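Local coordinates for thiol-disulfide oxidoreductase (Bacteroides thetaiotaomicron, PDB 3FW2), which is a putative thiol-disulfide oxidoreductase of the TlpA-like family, probably with redox activity, represented here by its C-terminal thioredoxin-like domain, at residues A[73-84]-A[95-106]. Numbering follows the deposited sequence.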
ATOM      1  N   LEU A  73     -17.728   7.065  -3.204  1.00  9.83           N
ATOM      2  CA  LEU A  73     -16.572   7.545  -3.946  1.00  9.40           C
ATOM      3  C   LEU A  73     -15.435   6.527  -3.756  1.00  9.80           C
ATOM      4  O   LEU A  73     -15.067   6.251  -2.635  1.00 10.08           O
ATOM      5  CB  LEU A  73     -16.051   8.881  -3.386  1.00  9.65           C
ATOM      6  CG  LEU A  73     -14.823   9.484  -4.061  1.00 11.90           C
ATOM      7  CD1 LEU A  73     -15.061   9.727  -5.555  1.00 10.07           C
ATOM      8  CD2 LEU A  73     -14.412  10.779  -3.310  1.00 10.03           C
ATOM      9  N   GLY A  74     -14.823   6.103  -4.854  1.00  9.35           N
ATOM     10  CA  GLY A  74     -13.643   5.252  -4.805  1.00 10.04           C
ATOM     11  C   GLY A  74     -12.423   6.116  -5.045  1.00  9.71           C
ATOM     12  O   GLY A  74     -12.356   6.872  -6.023  1.00  9.77           O
ATOM     13  N   ILE A  75     -11.452   5.970  -4.160  1.00  9.04           N
ATOM     14  CA  ILE A  75     -10.161   6.627  -4.262  1.00  9.66           C
ATOM     15  C   ILE A  75      -9.082   5.585  -4.466  1.00 10.17           C
ATOM     16  O   ILE A  75      -8.865   4.713  -3.609  1.00  9.77           O
ATOM     17  CB  ILE A  75      -9.854   7.444  -3.026  1.00  9.48           C
ATOM     18  CG1 ILE A  75     -10.913   8.553  -2.843  1.00  9.77           C
ATOM     19  CG2 ILE A  75      -8.452   8.018  -3.133  1.00  9.74           C
ATOM     20  CD1 ILE A  75     -10.707   9.493  -1.691  1.00 12.16           C
ATOM     21  N   SER A  76      -8.426   5.630  -5.612  1.00  8.20           N
ATOM     22  CA  SER A  76      -7.357   4.693  -5.896  1.00  8.90           C
ATOM     23  C   SER A  76      -5.987   5.222  -5.550  1.00  9.15           C
ATOM     24  O   SER A  76      -5.701   6.417  -5.749  1.00 10.24           O
ATOM     25  CB  SER A  76      -7.341   4.306  -7.358  1.00 10.06           C
ATOM     26  OG  SER A  76      -6.243   3.421  -7.648  1.00 10.10           O
ATOM     27  N   LEU A  77      -5.137   4.310  -5.098  1.00  8.63           N
ATOM     28  CA  LEU A  77      -3.723   4.570  -4.880  1.00  9.33           C
ATOM     29  C   LEU A  77      -2.859   4.014  -6.015  1.00  8.25           C
ATOM     30  O   LEU A  77      -1.646   3.776  -5.854  1.00  9.05           O
ATOM     31  CB  LEU A  77      -3.290   4.065  -3.495  1.00 10.39           C
ATOM     32  CG  LEU A  77      -4.132   4.622  -2.360  1.00  9.79           C
ATOM     33  CD1 LEU A  77      -3.614   4.014  -1.054  1.00 10.72           C
ATOM     34  CD2 LEU A  77      -4.141   6.170  -2.293  1.00 10.29           C
ATOM     35  N   ASP A  78      -3.453   3.826  -7.181  1.00  8.91           N
ATOM     36  CA  ASP A  78      -2.693   3.502  -8.383  1.00  8.74           C
ATOM     37  C   ASP A  78      -1.713   4.629  -8.776  1.00  9.38           C
ATOM     38  O   ASP A  78      -1.944   5.834  -8.498  1.00  9.45           O
ATOM     39  CB  ASP A  78      -3.616   3.266  -9.569  1.00  8.12           C
ATOM     40  CG  ASP A  78      -4.164   1.873  -9.616  1.00  9.70           C
ATOM     41  OD1 ASP A  78      -3.351   0.958  -9.804  1.00 11.46           O
ATOM     42  OD2 ASP A  78      -5.376   1.685  -9.481  1.00  9.64           O
ATOM     43  N   VAL A  79      -0.657   4.220  -9.465  1.00  9.40           N
ATOM     44  CA  VAL A  79       0.308   5.161 -10.066  1.00  9.66           C
ATOM     45  C   VAL A  79       0.203   5.209 -11.565  1.00 10.87           C
ATOM     46  O   VAL A  79       0.701   6.165 -12.198  1.00 10.95           O
ATOM     47  CB  VAL A  79       1.727   4.800  -9.694  1.00 11.39           C
ATOM     48  CG1 VAL A  79       1.935   5.093  -8.152  1.00 12.65           C
ATOM     49  CG2 VAL A  79       2.054   3.385 -10.139  1.00 11.50           C
ATOM     50  N   ASP A  80      -0.467   4.227 -12.156  1.00 11.67           N
ATOM     51  CA  ASP A  80      -0.572   4.070 -13.614  1.00 12.74           C
ATOM     52  C   ASP A  80      -2.034   4.287 -14.046  1.00 11.97           C
ATOM     53  O   ASP A  80      -2.960   3.549 -13.644  1.00 11.53           O
ATOM     54  CB  ASP A  80      -0.095   2.697 -14.037  1.00 12.46           C
ATOM     55  CG  ASP A  80      -0.065   2.509 -15.578  1.00 18.22           C
ATOM     56  OD1 ASP A  80       1.040   2.533 -16.157  1.00 20.79           O
ATOM     57  OD2 ASP A  80      -1.109   2.291 -16.200  1.00 14.64           O
ATOM     58  N   LYS A  81      -2.252   5.331 -14.859  1.00 10.40           N
ATOM     59  CA  LYS A  81      -3.603   5.690 -15.199  1.00 11.33           C
ATOM     60  C   LYS A  81      -4.346   4.604 -16.007  1.00 11.51           C
ATOM     61  O   LYS A  81      -5.542   4.345 -15.752  1.00 10.90           O
ATOM     62  CB  LYS A  81      -3.547   6.995 -15.960  1.00 12.40           C
ATOM     63  CG  LYS A  81      -4.833   7.511 -16.456  1.00 17.12           C
ATOM     64  CD  LYS A  81      -4.518   8.794 -17.242  1.00 22.83           C
ATOM     65  CE  LYS A  81      -5.676   9.707 -17.207  1.00 28.07           C
ATOM     66  NZ  LYS A  81      -5.303  11.043 -17.828  1.00 33.69           N
ATOM     67  N   GLN A  82      -3.650   3.960 -16.937  1.00 13.17           N
ATOM     68  CA  GLN A  82      -4.281   2.937 -17.754  1.00 13.50           C
ATOM     69  C   GLN A  82      -4.618   1.705 -16.955  1.00 12.58           C
ATOM     70  O   GLN A  82      -5.710   1.162 -17.121  1.00 14.28           O
ATOM     71  CB  GLN A  82      -3.457   2.517 -18.987  1.00 15.13           C
ATOM     72  CG  GLN A  82      -4.339   1.749 -19.991  1.00 17.60           C
ATOM     73  CD  GLN A  82      -5.513   2.607 -20.499  1.00 20.64           C
ATOM     74  OE1 GLN A  82      -5.290   3.696 -20.990  1.00 26.21           O
ATOM     75  NE2 GLN A  82      -6.760   2.149 -20.305  1.00 20.24           N
ATOM     76  N   GLN A  83      -3.752   1.318 -16.019  1.00 12.62           N
ATOM     77  CA  GLN A  83      -4.057   0.192 -15.142  1.00 11.76           C
ATOM     78  C   GLN A  83      -5.275   0.491 -14.274  1.00 11.03           C
ATOM     79  O   GLN A  83      -6.128  -0.413 -14.040  1.00 10.44           O
ATOM     80  CB  GLN A  83      -2.859  -0.218 -14.317  1.00 12.83           C
ATOM     81  CG  GLN A  83      -1.817  -0.839 -15.178  1.00 15.84           C
ATOM     82  CD  GLN A  83      -0.496  -0.918 -14.510  1.00 19.18           C
ATOM     83  OE1 GLN A  83      -0.408  -1.110 -13.301  1.00 20.74           O
ATOM     84  NE2 GLN A  83       0.576  -0.769 -15.297  1.00 20.35           N
ATOM     85  N   TRP A  84      -5.374   1.739 -13.806  1.00  9.84           N
ATOM     86  CA  TRP A  84      -6.498   2.202 -13.003  1.00 10.21           C
ATOM     87  C   TRP A  84      -7.793   2.130 -13.805  1.00 10.96           C
ATOM     88  O   TRP A  84      -8.788   1.522 -13.382  1.00 10.66           O
ATOM     89  CB  TRP A  84      -6.234   3.637 -12.518  1.00  9.95           C
ATOM     90  CG  TRP A  84      -7.340   4.291 -11.805  1.00 10.17           C
ATOM     91  CD1 TRP A  84      -7.988   3.867 -10.696  1.00  9.46           C
ATOM     92  CD2 TRP A  84      -7.933   5.518 -12.183  1.00  8.16           C
ATOM     93  NE1 TRP A  84      -8.950   4.780 -10.332  1.00 10.63           N
ATOM     94  CE2 TRP A  84      -8.942   5.807 -11.240  1.00 11.91           C
ATOM     95  CE3 TRP A  84      -7.708   6.404 -13.239  1.00 11.41           C
ATOM     96  CZ2 TRP A  84      -9.704   6.943 -11.290  1.00  9.67           C
ATOM     97  CZ3 TRP A  84      -8.485   7.568 -13.287  1.00 10.35           C
ATOM     98  CH2 TRP A  84      -9.458   7.833 -12.314  1.00 12.97           C
ATOM     99  N   TRP A  95     -19.533   3.394  -9.407  1.00 12.99           N
ATOM    100  CA  TRP A  95     -19.607   4.635  -8.640  1.00 11.03           C
ATOM    101  C   TRP A  95     -18.435   5.507  -8.980  1.00 11.38           C
ATOM    102  O   TRP A  95     -17.488   5.086  -9.652  1.00 11.13           O
ATOM    103  CB  TRP A  95     -19.677   4.359  -7.149  1.00 10.44           C
ATOM    104  CG  TRP A  95     -18.608   3.454  -6.557  1.00 10.88           C
ATOM    105  CD1 TRP A  95     -17.567   3.872  -5.754  1.00 11.42           C
ATOM    106  CD2 TRP A  95     -18.523   2.013  -6.575  1.00 10.95           C
ATOM    107  NE1 TRP A  95     -16.807   2.810  -5.395  1.00 10.23           N
ATOM    108  CE2 TRP A  95     -17.374   1.663  -5.871  1.00  9.84           C
ATOM    109  CE3 TRP A  95     -19.290   0.979  -7.173  1.00 10.99           C
ATOM    110  CZ2 TRP A  95     -16.961   0.341  -5.714  1.00 12.33           C
ATOM    111  CZ3 TRP A  95     -18.865  -0.322  -7.038  1.00 12.71           C
ATOM    112  CH2 TRP A  95     -17.719  -0.631  -6.295  1.00 10.93           C
ATOM    113  N   GLU A  96     -18.511   6.759  -8.564  1.00 12.18           N
ATOM    114  CA  GLU A  96     -17.459   7.721  -8.977  1.00 12.42           C
ATOM    115  C   GLU A  96     -16.092   7.232  -8.509  1.00 11.93           C
ATOM    116  O   GLU A  96     -15.949   6.706  -7.416  1.00  9.88           O
ATOM    117  CB  GLU A  96     -17.744   9.101  -8.409  1.00 13.42           C
ATOM    118  CG  GLU A  96     -16.750  10.204  -8.844  1.00 14.73           C
ATOM    119  CD  GLU A  96     -16.661  10.431 -10.344  1.00 19.46           C
ATOM    120  OE1 GLU A  96     -16.157   9.549 -11.093  1.00 20.48           O
ATOM    121  OE2 GLU A  96     -17.093  11.513 -10.773  1.00 20.17           O
ATOM    122  N   GLN A  97     -15.096   7.440  -9.355  1.00 11.35           N
ATOM    123  CA  GLN A  97     -13.745   6.973  -9.140  1.00 11.60           C
ATOM    124  C   GLN A  97     -12.749   8.117  -9.369  1.00 10.76           C
ATOM    125  O   GLN A  97     -12.803   8.839 -10.382  1.00 11.01           O
ATOM    126  CB  GLN A  97     -13.398   5.860 -10.087  1.00 10.90           C
ATOM    127  CG  GLN A  97     -14.295   4.672 -10.011  1.00 10.18           C
ATOM    128  CD  GLN A  97     -14.202   3.929  -8.660  1.00 11.69           C
ATOM    129  OE1 GLN A  97     -13.120   3.828  -8.085  1.00 11.38           O
ATOM    130  NE2 GLN A  97     -15.348   3.434  -8.172  1.00 11.89           N
ATOM    131  N   VAL A  98     -11.849   8.292  -8.424  1.00 11.04           N
ATOM    132  CA  VAL A  98     -10.782   9.305  -8.546  1.00 10.03           C
ATOM    133  C   VAL A  98      -9.411   8.723  -8.230  1.00 10.46           C
ATOM    134  O   VAL A  98      -9.298   7.678  -7.544  1.00  8.53           O
ATOM    135  CB  VAL A  98     -11.066  10.518  -7.624  1.00  8.94           C
ATOM    136  CG1 VAL A  98     -12.423  11.251  -7.982  1.00  8.87           C
ATOM    137  CG2 VAL A  98     -11.002  10.122  -6.151  1.00  8.22           C
ATOM    138  N   CYS A  99      -8.362   9.396  -8.765  1.00 10.18           N
ATOM    139  CA  CYS A  99      -6.992   8.985  -8.586  1.00  9.20           C
ATOM    140  C   CYS A  99      -6.072  10.104  -9.072  1.00 10.11           C
ATOM    141  O   CYS A  99      -6.266  10.593 -10.161  1.00 11.31           O
ATOM    142  CB  CYS A  99      -6.723   7.702  -9.397  1.00  9.61           C
ATOM    143  SG  CYS A  99      -5.066   7.036  -9.115  1.00 10.22           S
ATOM    144  N   ASP A 100      -5.084  10.483  -8.278  1.00 11.10           N
ATOM    145  CA  ASP A 100      -4.136  11.534  -8.685  1.00 12.15           C
ATOM    146  C   ASP A 100      -2.779  10.937  -9.037  1.00 11.96           C
ATOM    147  O   ASP A 100      -1.829  11.649  -9.347  1.00 11.22           O
ATOM    148  CB  ASP A 100      -4.037  12.645  -7.652  1.00 12.24           C
ATOM    149  CG  ASP A 100      -3.314  12.256  -6.401  1.00 12.90           C
ATOM    150  OD1 ASP A 100      -2.848  11.103  -6.255  1.00 12.63           O
ATOM    151  OD2 ASP A 100      -3.215  13.156  -5.508  1.00 12.80           O
ATOM    152  N   PHE A 101      -2.696   9.609  -9.068  1.00 10.94           N
ATOM    153  CA  PHE A 101      -1.475   8.874  -9.420  1.00  9.88           C
ATOM    154  C   PHE A 101      -0.276   9.088  -8.559  1.00 10.45           C
ATOM    155  O   PHE A 101       0.831   8.654  -8.917  1.00 12.00           O
ATOM    156  CB  PHE A 101      -1.166   9.047 -10.946  1.00 10.22           C
ATOM    157  CG  PHE A 101      -2.398   8.983 -11.738  1.00 11.41           C
ATOM    158  CD1 PHE A 101      -3.084   7.773 -11.837  1.00 15.41           C
ATOM    159  CD2 PHE A 101      -2.975  10.124 -12.260  1.00 15.45           C
ATOM    160  CE1 PHE A 101      -4.275   7.713 -12.465  1.00 13.49           C
ATOM    161  CE2 PHE A 101      -4.184  10.054 -12.924  1.00 14.98           C
ATOM    162  CZ  PHE A 101      -4.827   8.860 -13.013  1.00 14.02           C
ATOM    163  N   GLY A 102      -0.469   9.617  -7.373  1.00 11.35           N
ATOM    164  CA  GLY A 102       0.654   9.732  -6.417  1.00 11.53           C
ATOM    165  C   GLY A 102       0.971   8.408  -5.715  1.00 11.72           C
ATOM    166  O   GLY A 102       1.997   8.279  -5.061  1.00 11.69           O
ATOM    167  N   GLY A 103       0.052   7.446  -5.796  1.00 10.85           N
ATOM    168  CA  GLY A 103       0.269   6.172  -5.113  1.00 11.12           C
ATOM    169  C   GLY A 103       0.259   6.241  -3.620  1.00 11.09           C
ATOM    170  O   GLY A 103      -0.502   7.012  -3.007  1.00 11.12           O
ATOM    171  N   LEU A 104       1.131   5.459  -2.951  1.00 12.50           N
ATOM    172  CA  LEU A 104       1.281   5.613  -1.518  1.00 15.60           C
ATOM    173  C   LEU A 104       1.793   6.978  -1.104  1.00 16.96           C
ATOM    174  O   LEU A 104       1.711   7.336   0.033  1.00 18.13           O
ATOM    175  CB  LEU A 104       2.214   4.538  -0.937  1.00 15.60           C
ATOM    176  CG  LEU A 104       1.640   3.173  -1.227  1.00 15.92           C
ATOM    177  CD1 LEU A 104       2.685   1.999  -0.864  1.00 18.36           C
ATOM    178  CD2 LEU A 104       0.249   2.905  -0.657  1.00 18.43           C
ATOM    179  N   ASN A 105       2.356   7.743  -2.040  1.00 17.98           N
ATOM    180  CA  ASN A 105       2.760   9.141  -1.771  1.00 18.83           C
ATOM    181  C   ASN A 105       1.601  10.146  -2.057  1.00 18.31           C
ATOM    182  O   ASN A 105       1.803  11.361  -1.979  1.00 21.80           O
ATOM    183  CB  ASN A 105       4.013   9.473  -2.624  1.00 18.22           C
ATOM    184  CG  ASN A 105       5.236   8.560  -2.319  1.00 23.52           C
ATOM    185  OD1 ASN A 105       5.484   8.185  -1.154  1.00 26.73           O
ATOM    186  ND2 ASN A 105       5.997   8.182  -3.392  1.00 27.74           N
ATOM    187  N   SER A 106       0.437   9.685  -2.492  1.00 17.50           N
ATOM    188  CA  SER A 106      -0.766  10.525  -2.698  1.00 17.71           C
ATOM    189  C   SER A 106      -1.106  11.238  -1.379  1.00 18.26           C
ATOM    190  O   SER A 106      -1.201  10.597  -0.305  1.00 18.94           O
ATOM    191  CB  SER A 106      -1.985   9.677  -3.157  1.00 18.45           C
ATOM    192  OG  SER A 106      -3.083  10.442  -3.718  1.00 19.49           O
TER
HETATM  193  O   HOH W   1      -2.650   7.436  -6.383  1.00 11.35           O
HETATM  194  O   HOH W   2      -5.078   9.081  -5.633  1.00 13.98           O
HETATM  195  O   HOH W   3       2.336   8.154 -11.304  1.00 27.63           O
HETATM  196  O   HOH W   4     -10.715   5.015  -7.989  1.00  9.53           O
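The indole of W84 lies over C99, whose CB sits 3.6 Å from the centroid of the six-membered ring in a CH-pi contact, while SG stands 4.4 Å from the centroid of the five-membered ring, almost on its normal. The small, polarisable cysteine suits this place, where its CB can lie close against the ring; its SG, anti to the backbone N (chi1 -175°), also approaches the carbonyls of S76 and D78. F101 turns its ring edge toward the W84 face, an offset edge-to-face pair with planes at 75°, and its CE1 touches K81 CB at 3.6 Å, where the lysine's aliphatic part provides the apolar partner. At the rim of the indole, NE1 donates to a water that in turn reaches V98 O and Q97 OE1, so the one polar atom of the ring is satisfied. Replacing W84 with an alanine would probably leave C99 and the F101 edge without their aromatic partner and that water without its indole donor. The two strands run parallel beside this cluster: G74 N donates to E96 O, V98 N to G74 O and S76 N to V98 O, all close to straight. G74 suits its place because a CB there would collide with Q97 OE1. On the sheet face away from Q97, V98 CG2 packs alongside I75 CG1 at 3.7 Å, both side chains pointing the same way. This is a beta-alpha-beta unit of the thioredoxin-like fold, in which helix 81-90 links strand 70-76 to strand 96-98, outermost in the sheet of this chain; W41 of strand 35-41 meets W84, while L16 of strand 16-17 and I24 of strand 23-24 touch V98 on the face it shares with I75.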